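Local coordinates for protein ferredoxin (Thermus aquaticus, PDB 1H98) that carries electrons in a wide variety of metabolic reactions, using one [3Fe-4S] and one [4Fe-4S] cluster, at residues A[28-37]-A[67-77]. Sequence-based numbering, arbitrary orientation.
Sequences GGDQFYIHPE and YIEKNRKLAGL. With F3S (Fe3-s4 cluster), chain C; SF4 (iron/sulfur cluster), chain B.
Tyr33 lays one face of its ring against Leu74, whose CB sits over it 3.7 Å from the ring centroid, a CH-pi contact; Gly28 N lies in plane at the ring edge. Tyr33 CE1 also comes within 3.5 Å of Ala75 CA. The His35 ring takes the Ala75 methyl over one face in the same manner, CB 3.9 Å from the centroid, and has Glu37 N at its edge. Tyr67 offers an edge, its CE2 3.3 Å from Gln31 OE1, while its hydroxyl bonds to Glu6. Were Tyr33 an alanine, Leu74 CB would probably lose the ring it packs on and a gap would open beside Ala75. With CG between the backbone N and carbonyl carbon (chi1 65°), Gln31 extends toward the helix. There Lys70, fully stretched, brings NZ within 2.8 Å of Gln31 OE1 and bridges to Asp30 OD2 on its syn side at 3.0 Å. The Gln31 amide is fixed at its other end too: NE2 donates to Phe32 O, in the amide plane, and to Ile4 O. Asn71 reaches the strand backbone: its OD1 accepts a nearly straight bond from Ile34 N (3.0 Å, 174°), and its ND2 binds Tyr67 O and Ile4 O. Farther along, Leu77, held by the Schellman motif at Gly76, meets Pro36 tip to tip, CD1 to CG 3.9 Å. Phe32 and Ile34 instead put side chains against the [3Fe-4S] and [4Fe-4S] clusters. Helix segment 67-74 crosses strand 32-34 at 93°, packing on the outside of a two-cluster bacterial ferredoxin fold, here of the seven-iron type.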
ATOM      1  N   GLY A  28       2.772  -7.668   5.546  1.00 16.17           N
ATOM      2  CA  GLY A  28       3.463  -8.518   4.597  1.00 17.76           C
ATOM      3  C   GLY A  28       4.886  -8.848   5.006  1.00 18.94           C
ATOM      4  O   GLY A  28       5.690  -9.267   4.175  1.00 20.88           O
ATOM      5  N   GLY A  29       5.210  -8.650   6.279  1.00 17.27           N
ATOM      6  CA  GLY A  29       6.551  -8.945   6.750  1.00 18.05           C
ATOM      7  C   GLY A  29       7.429  -7.712   6.787  1.00 19.23           C
ATOM      8  O   GLY A  29       7.444  -6.995   7.786  1.00 21.59           O
ATOM      9  N   ASP A  30       8.142  -7.436   5.699  1.00 19.71           N
ATOM     10  CA  ASP A  30       9.010  -6.262   5.664  1.00 18.23           C
ATOM     11  C   ASP A  30       8.250  -4.955   5.418  1.00 17.10           C
ATOM     12  O   ASP A  30       8.806  -3.867   5.571  1.00 17.11           O
ATOM     13  CB  ASP A  30      10.159  -6.451   4.658  1.00 20.72           C
ATOM     14  CG  ASP A  30       9.698  -6.487   3.200  1.00 26.40           C
ATOM     15  OD1 ASP A  30       8.498  -6.715   2.910  1.00 27.62           O
ATOM     16  OD2 ASP A  30      10.572  -6.298   2.327  1.00 29.52           O
ATOM     17  N   GLN A  31       6.973  -5.071   5.069  1.00 15.11           N
ATOM     18  CA  GLN A  31       6.125  -3.909   4.819  1.00 13.88           C
ATOM     19  C   GLN A  31       4.672  -4.365   4.814  1.00 13.70           C
ATOM     20  O   GLN A  31       4.391  -5.567   4.803  1.00 14.16           O
ATOM     21  CB  GLN A  31       6.446  -3.290   3.447  1.00 12.01           C
ATOM     22  CG  GLN A  31       6.130  -4.197   2.245  1.00 12.47           C
ATOM     23  CD  GLN A  31       6.191  -3.460   0.906  1.00 14.61           C
ATOM     24  OE1 GLN A  31       7.204  -3.485   0.213  1.00 15.04           O
ATOM     25  NE2 GLN A  31       5.094  -2.814   0.537  1.00 14.98           N
ATOM     26  N   PHE A  32       3.753  -3.412   4.903  1.00 12.57           N
ATOM     27  CA  PHE A  32       2.335  -3.734   4.820  1.00 11.89           C
ATOM     28  C   PHE A  32       2.026  -3.671   3.323  1.00 11.75           C
ATOM     29  O   PHE A  32       2.831  -3.156   2.545  1.00 12.55           O
ATOM     30  CB  PHE A  32       1.491  -2.730   5.607  1.00 10.75           C
ATOM     31  CG  PHE A  32       1.209  -3.160   7.018  1.00 13.05           C
ATOM     32  CD1 PHE A  32       2.232  -3.222   7.963  1.00 16.41           C
ATOM     33  CD2 PHE A  32      -0.067  -3.556   7.393  1.00 14.08           C
ATOM     34  CE1 PHE A  32       1.984  -3.681   9.264  1.00 14.88           C
ATOM     35  CE2 PHE A  32      -0.326  -4.018   8.692  1.00 14.91           C
ATOM     36  CZ  PHE A  32       0.706  -4.080   9.625  1.00 15.21           C
ATOM     37  N   TYR A  33       0.917  -4.259   2.901  1.00 11.65           N
ATOM     38  CA  TYR A  33       0.566  -4.236   1.490  1.00 11.69           C
ATOM     39  C   TYR A  33      -0.927  -4.046   1.359  1.00 12.03           C
ATOM     40  O   TYR A  33      -1.676  -4.286   2.311  1.00 11.90           O
ATOM     41  CB  TYR A  33       1.008  -5.532   0.799  1.00 12.00           C
ATOM     42  CG  TYR A  33       0.244  -6.758   1.243  1.00 13.67           C
ATOM     43  CD1 TYR A  33      -0.904  -7.166   0.566  1.00 14.81           C
ATOM     44  CD2 TYR A  33       0.662  -7.503   2.346  1.00 15.64           C
ATOM     45  CE1 TYR A  33      -1.619  -8.280   0.976  1.00 17.08           C
ATOM     46  CE2 TYR A  33      -0.046  -8.621   2.763  1.00 16.94           C
ATOM     47  CZ  TYR A  33      -1.184  -9.003   2.076  1.00 19.38           C
ATOM     48  OH  TYR A  33      -1.891 -10.113   2.490  1.00 23.06           O
ATOM     49  N   ILE A  34      -1.349  -3.583   0.188  1.00 11.68           N
ATOM     50  CA  ILE A  34      -2.756  -3.354  -0.102  1.00 10.94           C
ATOM     51  C   ILE A  34      -3.259  -4.467  -1.014  1.00 12.58           C
ATOM     52  O   ILE A  34      -2.654  -4.744  -2.057  1.00 13.15           O
ATOM     53  CB  ILE A  34      -2.964  -1.972  -0.783  1.00 10.95           C
ATOM     54  CG1 ILE A  34      -2.740  -0.847   0.239  1.00 10.51           C
ATOM     55  CG2 ILE A  34      -4.359  -1.874  -1.385  1.00 11.10           C
ATOM     56  CD1 ILE A  34      -2.683   0.548  -0.365  1.00 11.07           C
ATOM     57  N   HIS A  35      -4.330  -5.144  -0.609  1.00 13.29           N
ATOM     58  CA  HIS A  35      -4.883  -6.204  -1.440  1.00 14.64           C
ATOM     59  C   HIS A  35      -5.599  -5.536  -2.622  1.00 15.10           C
ATOM     60  O   HIS A  35      -6.633  -4.894  -2.450  1.00 15.43           O
ATOM     61  CB  HIS A  35      -5.842  -7.078  -0.643  1.00 15.06           C
ATOM     62  CG  HIS A  35      -6.199  -8.348  -1.342  1.00 17.36           C
ATOM     63  ND1 HIS A  35      -5.937  -9.590  -0.806  1.00 20.86           N
ATOM     64  CD2 HIS A  35      -6.775  -8.571  -2.547  1.00 16.56           C
ATOM     65  CE1 HIS A  35      -6.336 -10.524  -1.654  1.00 19.74           C
ATOM     66  NE2 HIS A  35      -6.847  -9.931  -2.717  1.00 19.00           N
ATOM     67  N   PRO A  36      -5.090  -5.749  -3.845  1.00 17.46           N
ATOM     68  CA  PRO A  36      -5.609  -5.191  -5.101  1.00 20.48           C
ATOM     69  C   PRO A  36      -7.072  -5.465  -5.403  1.00 21.00           C
ATOM     70  O   PRO A  36      -7.767  -4.592  -5.925  1.00 23.02           O
ATOM     71  CB  PRO A  36      -4.711  -5.830  -6.163  1.00 22.36           C
ATOM     72  CG  PRO A  36      -3.462  -6.180  -5.411  1.00 24.53           C
ATOM     73  CD  PRO A  36      -4.006  -6.705  -4.121  1.00 18.49           C
ATOM     74  N   GLU A  37      -7.521  -6.678  -5.101  1.00 20.27           N
ATOM     75  CA  GLU A  37      -8.902  -7.078  -5.361  1.00 24.23           C
ATOM     76  C   GLU A  37      -9.898  -6.546  -4.332  1.00 23.32           C
ATOM     77  O   GLU A  37     -11.103  -6.606  -4.556  1.00 25.91           O
ATOM     78  CB  GLU A  37      -9.016  -8.610  -5.425  1.00 30.80           C
ATOM     79  CG  GLU A  37      -8.019  -9.314  -6.357  1.00 44.10           C
ATOM     80  CD  GLU A  37      -8.275  -9.066  -7.844  1.00 52.00           C
ATOM     81  OE1 GLU A  37      -9.318  -9.529  -8.358  1.00 57.61           O
ATOM     82  OE2 GLU A  37      -7.421  -8.430  -8.509  1.00 55.55           O
ATOM     83  N   TYR A  67       6.898  -2.453  -7.014  1.00 13.56           N
ATOM     84  CA  TYR A  67       6.053  -2.622  -5.843  1.00 13.14           C
ATOM     85  C   TYR A  67       4.612  -2.993  -6.174  1.00 14.17           C
ATOM     86  O   TYR A  67       3.899  -3.544  -5.332  1.00 14.84           O
ATOM     87  CB  TYR A  67       6.135  -1.400  -4.934  1.00 12.64           C
ATOM     88  CG  TYR A  67       7.442  -1.368  -4.176  1.00 12.67           C
ATOM     89  CD1 TYR A  67       8.561  -0.728  -4.706  1.00 14.41           C
ATOM     90  CD2 TYR A  67       7.580  -2.043  -2.960  1.00 12.37           C
ATOM     91  CE1 TYR A  67       9.786  -0.766  -4.049  1.00 14.85           C
ATOM     92  CE2 TYR A  67       8.802  -2.089  -2.297  1.00 12.55           C
ATOM     93  CZ  TYR A  67       9.899  -1.450  -2.848  1.00 14.70           C
ATOM     94  OH  TYR A  67      11.118  -1.508  -2.221  1.00 17.35           O
ATOM     95  N   ILE A  68       4.196  -2.749  -7.411  1.00 14.13           N
ATOM     96  CA  ILE A  68       2.845  -3.111  -7.825  1.00 14.04           C
ATOM     97  C   ILE A  68       2.738  -4.643  -7.759  1.00 15.50           C
ATOM     98  O   ILE A  68       1.841  -5.192  -7.101  1.00 14.35           O
ATOM     99  CB  ILE A  68       2.539  -2.622  -9.260  1.00 12.72           C
ATOM    100  CG1 ILE A  68       2.538  -1.090  -9.306  1.00 13.61           C
ATOM    101  CG2 ILE A  68       1.203  -3.186  -9.737  1.00 12.93           C
ATOM    102  CD1 ILE A  68       2.517  -0.506 -10.716  1.00 13.70           C
ATOM    103  N   GLU A  69       3.689  -5.329  -8.392  1.00 16.03           N
ATOM    104  CA  GLU A  69       3.692  -6.786  -8.391  1.00 17.32           C
ATOM    105  C   GLU A  69       3.978  -7.351  -7.001  1.00 16.44           C
ATOM    106  O   GLU A  69       3.439  -8.395  -6.635  1.00 16.67           O
ATOM    107  CB  GLU A  69       4.684  -7.337  -9.420  1.00 18.63           C
ATOM    108  CG  GLU A  69       4.659  -8.866  -9.574  1.00 22.84           C
ATOM    109  CD  GLU A  69       3.272  -9.443  -9.894  1.00 26.51           C
ATOM    110  OE1 GLU A  69       2.443  -8.750 -10.522  1.00 26.98           O
ATOM    111  OE2 GLU A  69       3.013 -10.611  -9.522  1.00 27.93           O
ATOM    112  N   LYS A  70       4.810  -6.660  -6.223  1.00 14.97           N
ATOM    113  CA  LYS A  70       5.117  -7.109  -4.865  1.00 14.35           C
ATOM    114  C   LYS A  70       3.844  -7.166  -4.018  1.00 14.41           C
ATOM    115  O   LYS A  70       3.602  -8.151  -3.324  1.00 15.32           O
ATOM    116  CB  LYS A  70       6.149  -6.193  -4.198  1.00 14.18           C
ATOM    117  CG  LYS A  70       6.616  -6.720  -2.852  1.00 15.03           C
ATOM    118  CD  LYS A  70       7.637  -5.815  -2.201  1.00 14.92           C
ATOM    119  CE  LYS A  70       8.079  -6.397  -0.862  1.00 16.75           C
ATOM    120  NZ  LYS A  70       9.053  -5.527  -0.152  1.00 16.69           N
ATOM    121  N   ASN A  71       3.037  -6.107  -4.077  1.00 13.93           N
ATOM    122  CA  ASN A  71       1.779  -6.060  -3.333  1.00 12.90           C
ATOM    123  C   ASN A  71       0.882  -7.195  -3.823  1.00 13.39           C
ATOM    124  O   ASN A  71       0.210  -7.849  -3.029  1.00 13.73           O
ATOM    125  CB  ASN A  71       1.077  -4.713  -3.530  1.00 11.98           C
ATOM    126  CG  ASN A  71       1.613  -3.625  -2.613  1.00 13.71           C
ATOM    127  OD1 ASN A  71       0.867  -3.042  -1.824  1.00 13.18           O
ATOM    128  ND2 ASN A  71       2.899  -3.326  -2.727  1.00 11.64           N
ATOM    129  N   ARG A  72       0.880  -7.430  -5.135  1.00 13.95           N
ATOM    130  CA  ARG A  72       0.081  -8.513  -5.712  1.00 15.06           C
ATOM    131  C   ARG A  72       0.534  -9.878  -5.190  1.00 14.91           C
ATOM    132  O   ARG A  72      -0.293 -10.698  -4.794  1.00 18.39           O
ATOM    133  CB  ARG A  72       0.140  -8.492  -7.249  1.00 13.85           C
ATOM    134  CG  ARG A  72      -0.703  -7.393  -7.896  1.00 15.89           C
ATOM    135  CD  ARG A  72      -0.567  -7.368  -9.420  1.00 16.32           C
ATOM    136  NE  ARG A  72      -0.880  -8.668 -10.013  1.00 16.89           N
ATOM    137  CZ  ARG A  72      -2.106  -9.085 -10.322  1.00 14.93           C
ATOM    138  NH1 ARG A  72      -3.155  -8.303 -10.112  1.00 14.68           N
ATOM    139  NH2 ARG A  72      -2.287 -10.315 -10.790  1.00 17.81           N
ATOM    140  N   LYS A  73       1.841 -10.121  -5.179  1.00 13.30           N
ATOM    141  CA  LYS A  73       2.369 -11.398  -4.703  1.00 17.35           C
ATOM    142  C   LYS A  73       2.082 -11.601  -3.226  1.00 19.36           C
ATOM    143  O   LYS A  73       1.764 -12.708  -2.800  1.00 20.23           O
ATOM    144  CB  LYS A  73       3.874 -11.514  -4.961  1.00 20.56           C
ATOM    145  CG  LYS A  73       4.250 -11.902  -6.394  1.00 24.37           C
ATOM    146  CD  LYS A  73       5.768 -11.947  -6.551  1.00 26.95           C
ATOM    147  N   LEU A  74       2.220 -10.537  -2.442  1.00 18.41           N
ATOM    148  CA  LEU A  74       1.948 -10.614  -1.017  1.00 17.12           C
ATOM    149  C   LEU A  74       0.473 -10.949  -0.803  1.00 18.21           C
ATOM    150  O   LEU A  74       0.119 -11.668   0.134  1.00 19.75           O
ATOM    151  CB  LEU A  74       2.328  -9.302  -0.321  1.00 15.68           C
ATOM    152  CG  LEU A  74       3.830  -9.004  -0.209  1.00 16.55           C
ATOM    153  CD1 LEU A  74       4.056  -7.632   0.392  1.00 17.03           C
ATOM    154  CD2 LEU A  74       4.520 -10.055   0.632  1.00 18.35           C
ATOM    155  N   ALA A  75      -0.390 -10.437  -1.678  1.00 17.54           N
ATOM    156  CA  ALA A  75      -1.824 -10.707  -1.589  1.00 18.58           C
ATOM    157  C   ALA A  75      -2.151 -12.133  -2.054  1.00 21.47           C
ATOM    158  O   ALA A  75      -3.290 -12.584  -1.928  1.00 22.70           O
ATOM    159  CB  ALA A  75      -2.603  -9.693  -2.404  1.00 16.18           C
ATOM    160  N   GLY A  76      -1.146 -12.823  -2.590  1.00 23.32           N
ATOM    161  CA  GLY A  76      -1.313 -14.187  -3.061  1.00 24.64           C
ATOM    162  C   GLY A  76      -1.872 -14.290  -4.464  1.00 27.88           C
ATOM    163  O   GLY A  76      -2.428 -15.326  -4.833  1.00 30.02           O
ATOM    164  N   LEU A  77      -1.745 -13.219  -5.240  1.00 28.91           N
ATOM    165  CA  LEU A  77      -2.248 -13.195  -6.615  1.00 30.55           C
ATOM    166  C   LEU A  77      -1.146 -13.544  -7.621  1.00 33.81           C
ATOM    167  O   LEU A  77       0.005 -13.783  -7.190  1.00 33.91           O
ATOM    168  CB  LEU A  77      -2.821 -11.811  -6.938  1.00 28.44           C
ATOM    169  CG  LEU A  77      -3.944 -11.258  -6.055  1.00 27.95           C
ATOM    170  CD1 LEU A  77      -4.258  -9.831  -6.468  1.00 27.34           C
ATOM    171  CD2 LEU A  77      -5.191 -12.126  -6.151  1.00 28.63           C
ATOM    172  OXT LEU A  77      -1.433 -13.539  -8.840  1.00 37.91           O
TER
HETATM  173 FE1  F3S C 108       0.958   2.216   6.322  1.00 15.57          FE
HETATM  174 FE3  F3S C 108       3.603   1.437   5.846  1.00 14.65          FE
HETATM  175 FE4  F3S C 108       2.877   4.109   5.805  1.00 16.02          FE
HETATM  176  S1  F3S C 108       2.161   0.571   7.419  1.00 20.88           S
HETATM  177  S2  F3S C 108       1.215   4.215   7.411  1.00 22.18           S
HETATM  178  S3  F3S C 108       2.131   2.460   4.329  1.00 20.81           S
HETATM  179  S4  F3S C 108       4.748   3.196   6.778  1.00 21.17           S
HETATM  180 FE1  SF4 B 107      -7.706   1.219  -0.952  1.00 16.83          FE
HETATM  181 FE2  SF4 B 107      -8.164   1.237   1.789  1.00 17.29          FE
HETATM  182 FE3  SF4 B 107      -6.371   3.023   0.672  1.00 16.15          FE
HETATM  183 FE4  SF4 B 107      -9.088   3.296   0.265  1.00 23.94          FE
HETATM  184  S1  SF4 B 107      -7.968   3.489   2.291  1.00 22.27           S
HETATM  185  S2  SF4 B 107      -7.370   3.470  -1.362  1.00 22.42           S
HETATM  186  S3  SF4 B 107      -9.765   1.104   0.115  1.00 22.33           S
HETATM  187  S4  SF4 B 107      -6.174   0.691   0.714  1.00 21.08           S